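Local coordinates for HTH marR-type domain-containing protein (PDB 7DVR) that binds heme through its iron as a heme sensor and probably acts as a DNA-binding transcription regulator of the MarR family, at residues N3-Q6 with K7-L11; V12-L15 with E16-L19; I133-L136 with A137-A141; K112-S115 with T116-A119; T104-E107 with I108-K112. All coordinates share one frame; numbering follows the deposited sequence.

Contact 1: N3-Q6 with K7-L11; sequences NPLQ and KARIL. With HEM (protoporphyrin IX containing Fe), chain B.
The first turns of helix 4-25 open this contact: N3 O accepts from K7 N at 3.2 Å, at a helix start set against a heme. N3 occupies the N-cap position with a left-handed backbone, yet its side chain makes no capping bond. P4 follows, and proline suits the first helical position, where the backbone nitrogen needs no acceptor. The helical bonds then run on through A8 N to P4 O at 3.1 Å, R9 N to L5 O at 2.9 Å and I10 N to Q6 O. P4 leads with CG over the porphyrin margin, 3.4 Å from the vinyl carbon CAB of the heme, and a compact apolar ring suits a place against it.

K7 keeps CG beside its backbone N (chi1 -71°), and that turns the methylenes back along the helix start: CG comes to 3.2 Å from N3 O. The extended chain beyond carries NZ to E2 O. R9 likewise lays its CB, CG and CD past L5 O, and in the conformer given its NH1 comes obliquely to L5 CB at 3.9 Å. Its guanidinium is not held within this turn. It bonds N13 and forms a salt bridge with E16, both of the second subunit. A8 is small enough for V12 of that subunit to pack on it, L5 packs on E16 and L11 on I133 of the same subunit. Helix 4-25 thus starts against a heme, which K123 of the second subunit also hydrogen-bonds, and packs along its side on helices 4-25 and 123-139 of that subunit.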
# COMPACT_ATOMS: atom_id res chain seq x y z
N ASN A 3 -6.99 11.72 -0.82
CA ASN A 3 -5.73 11.12 -1.33
C ASN A 3 -5.45 9.81 -0.59
O ASN A 3 -4.39 9.61 0.00
CB ASN A 3 -4.55 12.10 -1.23
CG ASN A 3 -4.79 13.39 -1.99
OD1 ASN A 3 -5.01 13.39 -3.19
ND2 ASN A 3 -4.76 14.51 -1.29
N PRO A 4 -6.43 8.88 -0.62
CA PRO A 4 -6.36 7.58 0.05
C PRO A 4 -5.20 6.67 -0.38
O PRO A 4 -4.50 6.11 0.47
CB PRO A 4 -7.65 6.86 -0.40
CG PRO A 4 -8.39 7.79 -1.35
CD PRO A 4 -7.69 9.13 -1.32
N LEU A 5 -4.98 6.59 -1.70
CA LEU A 5 -4.00 5.68 -2.35
C LEU A 5 -2.57 6.20 -2.11
O LEU A 5 -1.62 5.40 -1.78
CB LEU A 5 -4.35 5.57 -3.85
CG LEU A 5 -5.73 4.97 -4.26
CD1 LEU A 5 -5.99 5.13 -5.76
CD2 LEU A 5 -5.84 3.50 -3.88
N GLN A 6 -2.39 7.52 -2.21
CA GLN A 6 -1.06 8.12 -2.03
C GLN A 6 -0.68 7.94 -0.56
O GLN A 6 0.41 7.52 -0.30
CB GLN A 6 -1.07 9.60 -2.45
CG GLN A 6 -1.26 9.82 -3.95
CD GLN A 6 -1.36 11.26 -4.40
OE1 GLN A 6 -1.62 12.17 -3.60
NE2 GLN A 6 -1.20 11.48 -5.69
N LYS A 7 -1.58 8.19 0.37
CA LYS A 7 -1.24 8.05 1.79
C LYS A 7 -0.90 6.61 2.14
O LYS A 7 0.12 6.39 2.80
CB LYS A 7 -2.40 8.53 2.66
CG LYS A 7 -2.63 10.03 2.65
CD LYS A 7 -3.87 10.42 3.37
CE LYS A 7 -3.93 11.89 3.70
NZ LYS A 7 -5.25 12.31 4.21
N ALA A 8 -1.69 5.64 1.66
CA ALA A 8 -1.43 4.21 1.93
C ALA A 8 -0.08 3.80 1.34
O ALA A 8 0.69 3.07 1.98
CB ALA A 8 -2.54 3.35 1.34
N ARG A 9 0.21 4.23 0.14
CA ARG A 9 1.48 3.82 -0.54
C ARG A 9 2.70 4.42 0.16
O ARG A 9 3.70 3.69 0.31
CB ARG A 9 1.39 4.20 -2.00
CG ARG A 9 0.74 3.10 -2.83
CD ARG A 9 0.23 3.46 -4.21
NE ARG A 9 -0.49 2.34 -4.83
CZ ARG A 9 -1.46 2.50 -5.74
NH1 ARG A 9 -1.79 3.70 -6.17
NH2 ARG A 9 -2.06 1.45 -6.24
N ILE A 10 2.62 5.70 0.53
CA ILE A 10 3.68 6.37 1.33
C ILE A 10 3.94 5.55 2.60
O ILE A 10 5.11 5.28 2.93
CB ILE A 10 3.27 7.82 1.63
CG1 ILE A 10 3.51 8.67 0.38
CG2 ILE A 10 3.97 8.35 2.85
CD1 ILE A 10 2.82 10.02 0.43
N LEU A 11 2.93 5.08 3.29
CA LEU A 11 3.14 4.23 4.49
C LEU A 11 3.81 2.88 4.15
O LEU A 11 4.70 2.40 4.88
CB LEU A 11 1.81 4.02 5.20
CG LEU A 11 1.54 4.94 6.39
CD1 LEU A 11 1.80 6.39 6.06
CD2 LEU A 11 0.10 4.79 6.89
CHA HEM B . -13.95 10.87 5.36
CHB HEM B . -12.56 12.10 1.01
CHC HEM B . -11.90 7.48 0.04
CHD HEM B . -12.55 6.40 4.63
C1A HEM B . -13.67 11.56 4.24
C2A HEM B . -13.85 12.93 4.13
C3A HEM B . -13.45 13.27 2.90
C4A HEM B . -13.01 12.13 2.27
CMA HEM B . -13.47 14.66 2.34
CAA HEM B . -14.39 13.88 5.17
CBA HEM B . -15.91 14.03 5.02
CGA HEM B . -16.50 14.98 6.05
O1A HEM B . -15.95 16.08 6.27
O2A HEM B . -17.54 14.68 6.70
C1B HEM B . -12.29 10.91 0.40
C2B HEM B . -11.97 10.87 -0.96
C3B HEM B . -11.80 9.56 -1.26
C4B HEM B . -12.02 8.83 -0.03
CMB HEM B . -11.85 12.07 -1.86
CAB HEM B . -11.40 8.94 -2.51
CBB HEM B . -11.01 9.66 -3.53
C1C HEM B . -11.97 6.79 1.21
C2C HEM B . -11.61 5.47 1.37
C3C HEM B . -11.78 5.16 2.69
C4C HEM B . -12.26 6.31 3.32
CMC HEM B . -11.12 4.60 0.26
CAC HEM B . -11.62 3.88 3.35
CBC HEM B . -11.53 2.76 2.65
C1D HEM B . -13.00 7.57 5.17
C2D HEM B . -13.43 7.62 6.54
C3D HEM B . -13.83 8.86 6.75
C4D HEM B . -13.64 9.56 5.49
CMD HEM B . -13.45 6.51 7.55
CAD HEM B . -14.38 9.41 8.04
CBD HEM B . -15.85 9.85 7.90
CGD HEM B . -16.33 10.50 9.18
O1D HEM B . -16.62 9.79 10.16
O2D HEM B . -16.44 11.75 9.27
NA HEM B . -13.16 11.08 3.09
NB HEM B . -12.31 9.69 0.89
NC HEM B . -12.36 7.26 2.39
ND HEM B . -13.15 8.73 4.59
FE HEM B . -12.76 9.17 2.85

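Contact 2: V12-L15 with E16-L19; sequences VNQL and EKYL
N13 and E16 carry the polar side of this helical segment. They lie side by side and point the same way, with amide and carboxylate planes 19° apart and N13 OD1 4.2 Å from E16 OE1. N13 has CG beside its backbone N, whereas E16 has CG anti to the N (chi1 -166°) and an extended chain, which carries its carboxylate back along the helix toward the amide.

Backbone bonds join the same turns: E16 N to V12 O at 2.8 Å, K17 N to N13 O at 3.1 Å, Y18 N to Q14 O at 3.0 Å and L19 N to L15 O at 3.0 Å.

Among the apolar contacts, V12 packs on R9 of the second subunit. L15 touches a heme and packs on M140 of the second subunit; L19, the buried residue here, meets helix 97-117. Y18 touches L113 and T116 of that helix and M142 of the second subunit, while Q14 reaches M140 O there through NE2.

Two neighbouring acceptors such as OD1 and OE1 would probably disfavour each other; the guanidinium of R9 from the second subunit probably eases that cost and favours a charged E16 at the dimer interface.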
# COMPACT_ATOMS: atom_id res chain seq x y z
N VAL A 12 3.33 2.15 3.15
CA VAL A 12 3.96 0.84 2.82
C VAL A 12 5.44 1.05 2.38
O VAL A 12 6.36 0.28 2.82
CB VAL A 12 3.07 0.13 1.77
CG1 VAL A 12 3.69 -1.20 1.42
CG2 VAL A 12 1.66 -0.08 2.28
N ASN A 13 5.71 2.10 1.62
CA ASN A 13 7.10 2.40 1.15
C ASN A 13 8.00 2.61 2.35
O ASN A 13 9.15 2.12 2.31
CB ASN A 13 7.10 3.55 0.13
CG ASN A 13 6.47 3.16 -1.20
OD1 ASN A 13 6.29 1.97 -1.49
ND2 ASN A 13 6.08 4.15 -1.99
N GLN A 14 7.47 3.25 3.41
CA GLN A 14 8.19 3.58 4.67
C GLN A 14 8.51 2.28 5.36
O GLN A 14 9.62 2.07 5.78
CB GLN A 14 7.39 4.44 5.66
CG GLN A 14 7.98 4.53 7.08
CD GLN A 14 9.25 5.35 7.15
OE1 GLN A 14 9.55 6.14 6.25
NE2 GLN A 14 10.01 5.18 8.23
N LEU A 15 7.48 1.49 5.53
CA LEU A 15 7.64 0.18 6.12
C LEU A 15 8.66 -0.66 5.36
O LEU A 15 9.43 -1.31 6.03
CB LEU A 15 6.27 -0.46 6.12
CG LEU A 15 6.29 -1.91 6.50
CD1 LEU A 15 6.81 -2.09 7.91
CD2 LEU A 15 4.89 -2.49 6.32
N GLU A 16 8.64 -0.68 4.03
CA GLU A 16 9.61 -1.46 3.22
C GLU A 16 11.05 -1.01 3.56
O GLU A 16 11.93 -1.85 3.77
CB GLU A 16 9.34 -1.20 1.75
CG GLU A 16 10.04 -2.18 0.82
CD GLU A 16 9.65 -2.01 -0.64
OE1 GLU A 16 9.33 -0.85 -1.04
OE2 GLU A 16 9.75 -3.00 -1.37
N LYS A 17 11.22 0.29 3.67
CA LYS A 17 12.53 0.94 4.00
C LYS A 17 12.99 0.51 5.40
O LYS A 17 14.17 0.20 5.59
CB LYS A 17 12.28 2.45 3.94
CG LYS A 17 13.46 3.37 4.23
CD LYS A 17 13.10 4.87 3.99
CE LYS A 17 14.27 5.84 4.11
NZ LYS A 17 14.03 7.14 3.42
N TYR A 18 12.07 0.51 6.35
CA TYR A 18 12.31 0.12 7.75
C TYR A 18 12.77 -1.33 7.85
O TYR A 18 13.74 -1.69 8.47
CB TYR A 18 11.03 0.35 8.54
CG TYR A 18 11.18 0.10 10.00
CD1 TYR A 18 11.92 0.97 10.78
CD2 TYR A 18 10.55 -0.96 10.63
CE1 TYR A 18 12.08 0.77 12.13
CE2 TYR A 18 10.72 -1.19 11.97
CZ TYR A 18 11.47 -0.31 12.73
OH TYR A 18 11.66 -0.57 14.03
N LEU A 19 12.02 -2.21 7.19
CA LEU A 19 12.31 -3.63 7.22
C LEU A 19 13.63 -3.94 6.58
O LEU A 19 14.37 -4.73 7.10
CB LEU A 19 11.16 -4.22 6.42
CG LEU A 19 11.03 -5.72 6.29
CD1 LEU A 19 11.26 -6.43 7.62
CD2 LEU A 19 9.62 -5.95 5.75

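Contact 3: I133-L136 with A137-A141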
# COMPACT_ATOMS: atom_id res chain seq x y z
N ILE A 133 -10.18 -4.11 8.38
CA ILE A 133 -9.52 -4.35 7.04
C ILE A 133 -10.37 -5.39 6.28
O ILE A 133 -10.69 -5.22 5.07
CB ILE A 133 -8.07 -4.86 7.19
CG1 ILE A 133 -7.16 -3.94 8.01
CG2 ILE A 133 -7.47 -5.17 5.85
CD1 ILE A 133 -6.98 -2.59 7.47
N ARG A 134 -10.63 -6.49 6.95
CA ARG A 134 -11.37 -7.59 6.36
C ARG A 134 -12.72 -7.04 5.89
O ARG A 134 -13.11 -7.33 4.78
CB ARG A 134 -11.53 -8.71 7.37
CG ARG A 134 -12.03 -9.98 6.71
CD ARG A 134 -12.51 -10.99 7.73
NE ARG A 134 -13.37 -12.00 7.12
CZ ARG A 134 -12.94 -12.99 6.33
NH1 ARG A 134 -13.79 -13.87 5.84
NH2 ARG A 134 -11.65 -13.11 6.04
N THR A 135 -13.38 -6.24 6.71
CA THR A 135 -14.71 -5.74 6.31
C THR A 135 -14.56 -4.81 5.10
O THR A 135 -15.39 -4.90 4.20
CB THR A 135 -15.44 -5.10 7.48
OG1 THR A 135 -15.45 -6.01 8.57
CG2 THR A 135 -16.86 -4.72 7.10
N LEU A 136 -13.53 -3.96 5.10
CA LEU A 136 -13.23 -3.04 3.97
C LEU A 136 -13.01 -3.88 2.71
O LEU A 136 -13.62 -3.56 1.68
CB LEU A 136 -11.99 -2.22 4.31
CG LEU A 136 -12.20 -1.05 5.27
CD1 LEU A 136 -10.93 -0.26 5.50
CD2 LEU A 136 -13.29 -0.12 4.77
N ALA A 137 -12.23 -4.95 2.85
CA ALA A 137 -11.88 -5.83 1.71
C ALA A 137 -13.17 -6.44 1.16
O ALA A 137 -13.36 -6.41 -0.04
CB ALA A 137 -10.90 -6.89 2.12
N LYS A 138 -14.02 -6.89 2.05
CA LYS A 138 -15.30 -7.54 1.67
C LYS A 138 -16.23 -6.52 1.01
O LYS A 138 -16.86 -6.90 0.02
CB LYS A 138 -15.90 -8.21 2.90
CG LYS A 138 -17.30 -8.74 2.68
CD LYS A 138 -17.39 -9.75 1.56
CE LYS A 138 -18.80 -9.94 1.05
NZ LYS A 138 -18.79 -10.53 -0.30
N ASN A 139 -16.34 -5.29 1.53
CA ASN A 139 -17.28 -4.26 1.00
C ASN A 139 -16.83 -3.83 -0.42
O ASN A 139 -17.69 -3.53 -1.22
CB ASN A 139 -17.36 -3.04 1.92
CG ASN A 139 -18.09 -3.33 3.22
OD1 ASN A 139 -18.68 -4.39 3.37
ND2 ASN A 139 -18.04 -2.41 4.16
N MET A 140 -15.55 -3.80 -0.71
CA MET A 140 -15.05 -3.23 -1.99
C MET A 140 -14.57 -4.33 -2.93
O MET A 140 -13.76 -4.03 -3.83
CB MET A 140 -13.87 -2.29 -1.71
CG MET A 140 -12.55 -3.04 -1.54
SD MET A 140 -11.08 -2.01 -1.29
CE MET A 140 -9.89 -3.27 -0.83
N ALA A 141 -15.04 -5.56 -2.77
CA ALA A 141 -14.59 -6.64 -3.66
C ALA A 141 -15.80 -7.37 -4.20
O ALA A 141 -15.80 -7.76 -5.37
CB ALA A 141 -13.69 -7.56 -2.90
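N139 and T135, one helical turn apart, lie side by side and point the same way. The asparagine can be followed outward from its backbone. CB rests 3.5 Å from T135 O, the carbonyl that also accepts N139 N at 2.9 Å. With CG beside the backbone N (chi1 -71°), the amide carbon folds back over that oxygen, CG standing 3.3 Å from T135 O. At the tip, OD1 is close to the same carbonyl, but both are acceptors and no bond forms. ND2 meets the methyl of T135, CG2, at 3.9 Å, and spends its hydrogens on the second subunit, where A119 O and M117 O accept from it.

This is the C-terminal end of helix 123-139, and terminal helices build the dimer interface in MarR proteins. An asparagine suits the helix end because its short amide can serve carbonyls at the end of a partner helix. T135 instead keeps its hydroxyl within its own helix, bonding K131 O.

The helix gives out at M140, whose N still reaches L136 O at 3.1 Å. Its CG sits between the backbone N and carbonyl carbon (chi1 82°), 3.4 Å from L136 O, and the extended thioether chain packs on Y18 of the second subunit. L136, a branched apolar side chain, suits the edge of the heme it touches, and it packs on M117 of the second subunit.

Contact 4: K112-S115 with T116-A119; sequences KLHS and TMLA. With HEM (protoporphyrin IX containing Fe), chain C.
T116 grips the carbonyl of K112 twice: OG1 donates to K112 O at 2.7 Å and the backbone N of T116 to K112 O at 2.9 Å, from opposite faces of the carbonyl plane. OG1 lies beside its own N (chi1 -48°), which lets a threonine in a helix turn back on the preceding turn, and Y22 OH bonds the same hydroxyl. Two bonds on, L118 N reaches H114 O at 2.8 Å.

H114 binds the heme iron, NE2 to FE at 2.1 Å. M1 N of the second subunit is the other protein ligand of that iron. H114 ND1 is held by L110 O, a second-shell bond that fixes the rotation of the imidazole and probably makes it a stronger donor to the metal.

Around this core the packing is apolar. M117, modelled in two conformers, in the one given lays CE over the H114 ring, 4.1 Å from its centroid and 10° off the normal, in a CH-pi contact. The same CE presses on L113 CG, though how closely is doubtful, and SD lies by the heme methyl CMC. L118 CD1 touches CMD at 3.6 Å and also lies near the edge of the H114 ring; the branched side chain packs on the porphyrin margin. Y18 and Y22 of helix 4-25 pack on L113, so helix 97-117 lies against helix 4-25 and at its C-terminal end meets helix 123-139 of the second subunit.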
# COMPACT_ATOMS: atom_id res chain seq x y z
N LYS A 112 12.39 -9.44 17.77
CA LYS A 112 12.72 -8.01 18.03
C LYS A 112 11.88 -7.08 17.16
O LYS A 112 11.40 -6.01 17.64
CB LYS A 112 14.20 -7.76 17.82
CG LYS A 112 15.05 -8.32 18.93
CD LYS A 112 16.55 -8.22 18.67
CE LYS A 112 17.41 -8.78 19.79
NZ LYS A 112 17.56 -7.83 20.92
N LEU A 113 11.73 -7.45 15.89
CA LEU A 113 10.96 -6.61 14.94
C LEU A 113 9.53 -6.41 15.44
O LEU A 113 9.09 -5.29 15.49
CB LEU A 113 10.97 -7.24 13.56
CG LEU A 113 10.03 -6.64 12.51
CD1 LEU A 113 10.50 -5.27 12.05
CD2 LEU A 113 9.96 -7.54 11.29
N HIS A 114 8.82 -7.49 15.69
CA HIS A 114 7.44 -7.47 16.24
C HIS A 114 7.39 -6.74 17.59
O HIS A 114 6.58 -5.81 17.67
CB HIS A 114 6.85 -8.87 16.27
CG HIS A 114 6.51 -9.38 14.91
ND1 HIS A 114 7.47 -9.98 14.08
CD2 HIS A 114 5.35 -9.36 14.21
CE1 HIS A 114 6.87 -10.34 12.96
NE2 HIS A 114 5.62 -9.95 13.01
N SER A 115 8.26 -7.05 18.57
CA SER A 115 8.35 -6.26 19.84
C SER A 115 8.36 -4.76 19.53
O SER A 115 7.54 -4.01 20.07
CB SER A 115 9.54 -6.60 20.69
OG SER A 115 9.62 -7.98 20.88
N THR A 116 9.29 -4.32 18.69
CA THR A 116 9.42 -2.90 18.29
C THR A 116 8.17 -2.37 17.61
O THR A 116 7.70 -1.29 17.93
CB THR A 116 10.60 -2.70 17.35
OG1 THR A 116 11.74 -3.37 17.91
CG2 THR A 116 10.89 -1.23 17.17
N MET A 117 7.68 -3.07 16.60
CA MET A 117 6.56 -2.55 15.80
C MET A 117 5.26 -2.51 16.61
O MET A 117 4.34 -1.65 16.32
CB MET A 117 6.33 -3.51 14.64
CG MET A 117 7.30 -3.31 13.50
SD MET A 117 6.72 -4.24 12.06
CE MET A 117 6.83 -5.92 12.65
N LEU A 118 5.13 -3.46 17.51
CA LEU A 118 3.80 -3.69 18.13
C LEU A 118 3.80 -3.09 19.53
O LEU A 118 2.81 -3.29 20.24
CB LEU A 118 3.44 -5.18 18.18
CG LEU A 118 3.28 -5.89 16.84
CD1 LEU A 118 2.88 -7.37 17.03
CD2 LEU A 118 2.26 -5.18 15.98
N ALA A 119 4.85 -2.36 19.89
CA ALA A 119 4.89 -1.71 21.22
C ALA A 119 3.76 -0.69 21.31
O ALA A 119 3.62 0.17 20.41
CB ALA A 119 6.22 -1.08 21.50
CHA HEM C . 2.82 -12.34 13.47
CHB HEM C . 6.03 -12.96 10.05
CHC HEM C . 6.24 -8.22 9.55
CHD HEM C . 2.47 -7.73 12.41
C1A HEM C . 3.71 -12.87 12.61
C2A HEM C . 3.98 -14.23 12.56
C3A HEM C . 4.88 -14.40 11.59
C4A HEM C . 5.15 -13.16 11.04
CMA HEM C . 5.47 -15.71 11.18
CAA HEM C . 3.40 -15.33 13.42
CBA HEM C . 4.28 -15.56 14.66
CGA HEM C . 3.73 -16.66 15.55
O1A HEM C . 3.35 -17.74 15.05
O2A HEM C . 3.65 -16.50 16.80
C1B HEM C . 6.35 -11.69 9.65
C2B HEM C . 7.37 -11.47 8.74
C3B HEM C . 7.47 -10.13 8.60
C4B HEM C . 6.45 -9.56 9.46
CMB HEM C . 8.18 -12.55 8.06
CAB HEM C . 8.31 -9.34 7.73
CBB HEM C . 9.07 -9.92 6.82
C1C HEM C . 5.20 -7.68 10.24
C2C HEM C . 4.80 -6.37 10.15
C3C HEM C . 3.71 -6.22 10.96
C4C HEM C . 3.48 -7.47 11.55
CMC HEM C . 5.48 -5.35 9.29
CAC HEM C . 2.97 -5.02 11.28
CBC HEM C . 3.46 -3.82 11.00
C1D HEM C . 2.30 -8.98 12.92
C2D HEM C . 1.32 -9.22 13.95
C3D HEM C . 1.42 -10.50 14.26
C4D HEM C . 2.47 -11.02 13.42
CMD HEM C . 0.38 -8.22 14.58
CAD HEM C . 0.59 -11.23 15.28
CBD HEM C . 1.45 -11.74 16.45
CGD HEM C . 0.62 -12.57 17.40
O1D HEM C . -0.15 -11.99 18.21
O2D HEM C . 0.68 -13.82 17.40
NA HEM C . 4.42 -12.22 11.68
NB HEM C . 5.84 -10.54 10.05
NC HEM C . 4.39 -8.31 11.09
ND HEM C . 2.96 -10.07 12.66
FE HEM C . 4.32 -10.28 11.43

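Contact 5: T104-E107 with I108-K112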
# COMPACT_ATOMS: atom_id res chain seq x y z
N THR A 104 19.00 -18.98 12.93
CA THR A 104 18.88 -18.62 14.36
C THR A 104 18.85 -17.07 14.48
O THR A 104 18.14 -16.53 15.35
CB THR A 104 20.01 -19.29 15.13
OG1 THR A 104 21.25 -18.96 14.48
CG2 THR A 104 19.83 -20.79 15.22
N GLN A 105 19.52 -16.40 13.56
CA GLN A 105 19.55 -14.92 13.50
C GLN A 105 18.18 -14.43 13.06
O GLN A 105 17.73 -13.40 13.51
CB GLN A 105 20.61 -14.42 12.51
CG GLN A 105 22.04 -14.47 13.02
CD GLN A 105 23.08 -14.27 11.94
OE1 GLN A 105 22.86 -13.56 10.96
NE2 GLN A 105 24.26 -14.83 12.17
N PHE A 106 17.52 -15.14 12.17
CA PHE A 106 16.25 -14.66 11.58
C PHE A 106 15.17 -14.73 12.64
O PHE A 106 14.30 -13.84 12.68
CB PHE A 106 15.82 -15.51 10.37
CG PHE A 106 14.69 -14.91 9.58
CD1 PHE A 106 14.82 -13.68 8.96
CD2 PHE A 106 13.50 -15.61 9.40
CE1 PHE A 106 13.78 -13.14 8.20
CE2 PHE A 106 12.47 -15.07 8.64
CZ PHE A 106 12.60 -13.84 8.04
N GLU A 107 15.20 -15.79 13.43
CA GLU A 107 14.20 -16.00 14.51
C GLU A 107 14.25 -14.83 15.52
O GLU A 107 13.16 -14.36 15.93
CB GLU A 107 14.45 -17.32 15.23
CG GLU A 107 13.32 -18.31 15.16
CD GLU A 107 13.61 -19.62 15.90
OE1 GLU A 107 14.81 -19.97 16.06
OE2 GLU A 107 12.65 -20.27 16.32
N ILE A 108 15.46 -14.47 15.94
CA ILE A 108 15.74 -13.31 16.85
C ILE A 108 15.17 -12.06 16.22
O ILE A 108 14.37 -11.39 16.82
CB ILE A 108 17.26 -13.13 17.13
CG1 ILE A 108 17.84 -14.31 17.92
CG2 ILE A 108 17.54 -11.80 17.81
CD1 ILE A 108 19.37 -14.31 18.03
N PHE A 109 15.59 -11.76 14.99
CA PHE A 109 15.15 -10.59 14.22
C PHE A 109 13.63 -10.47 14.22
O PHE A 109 13.11 -9.41 14.50
CB PHE A 109 15.66 -10.64 12.78
CG PHE A 109 15.02 -9.65 11.82
CD1 PHE A 109 15.33 -8.30 11.85
CD2 PHE A 109 14.12 -10.08 10.85
CE1 PHE A 109 14.72 -7.42 10.96
CE2 PHE A 109 13.56 -9.21 9.93
CZ PHE A 109 13.84 -7.87 9.99
N LEU A 110 12.92 -11.55 13.91
CA LEU A 110 11.45 -11.46 13.80
C LEU A 110 10.88 -11.15 15.18
O LEU A 110 9.88 -10.39 15.24
CB LEU A 110 10.87 -12.76 13.23
CG LEU A 110 11.07 -12.94 11.72
CD1 LEU A 110 10.46 -14.25 11.25
CD2 LEU A 110 10.45 -11.81 10.91
N GLU A 111 11.49 -11.71 16.22
CA GLU A 111 10.98 -11.44 17.61
C GLU A 111 11.17 -9.96 17.96
O GLU A 111 10.17 -9.29 18.33
CB GLU A 111 11.65 -12.34 18.67
CG GLU A 111 11.08 -13.75 18.71
CD GLU A 111 12.06 -14.92 18.74
OE1 GLU A 111 13.29 -14.69 18.79
OE2 GLU A 111 11.58 -16.09 18.69
N LYS A 112 12.39 -9.44 17.77
CA LYS A 112 12.72 -8.01 18.03
C LYS A 112 11.88 -7.08 17.16
O LYS A 112 11.40 -6.01 17.64
CB LYS A 112 14.20 -7.76 17.82
CG LYS A 112 15.05 -8.32 18.93
CD LYS A 112 16.55 -8.22 18.67
CE LYS A 112 17.41 -8.78 19.79
NZ LYS A 112 17.56 -7.83 20.92
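F106 turns its ring toward L110 by placing CG anti to the backbone N (chi1 -169°), while L110 holds CG beside its own N (chi1 -76°); one turn along the helix, the two side chains meet. L110 CG stands over one face of the F106 ring, 4.2 Å from the centroid and 17° off the normal, displaced toward the rim in a CH-pi contact. Its branch CD1 comes closer still, 3.4 Å from F106 CE2. A leucine fits here because its branch point lies over the face and its methyls overhang the rim.

F109, with CG likewise anti to its N, crosses F106 obliquely, CD2 to F106 CE1 at 4.1 Å. The two phenyl rings thus form a hydrophobic side of helix 97-117, and both are buried. On another side I108 lays CG1 3.4 Å from T104 O, and its own N makes only a weak bond to that carbonyl. The other backbone bonds are ordinary, F109 N to Q105 O at 3.1 Å, L110 N to F106 O at 2.9 Å and E111 N to E107 O at 3.1 Å. The E111 carboxylate bends back to E107 O without a bond, and its position is doubtful. E111 is exposed and E107 partly so, as suits acidic residues on the outer side.

L110 also touches the heme. F106 packs on L31 and on M40 of helix 34-44, while F109 meets L19, Y22 and A23 of helix 4-25, so helix 97-117 lies against both.

Overall arrangement
From the N terminus, contacts 1 and 2 follow in series on helix 4-25, contacts 5 and 4 on helix 97-117, and contact 3 at the end of helix 123-139. All five are local and close no long loop; none nests within or crosses another, and contacts 5 and 4 simply share K112. Contact 2 ties the two long helices together: Y18 packs on L113 and T116 of contact 4, L19 on L113 and on F109 of contact 5. Contact 3 touches none of the others within the chain, its centre about 17 Å from that of contact 1, yet its partners on the second subunit lie in contacts 1, 2 and 4. The dimer thus brings the end of helix 123-139 against helices 4-25 and 97-117 of the other subunit.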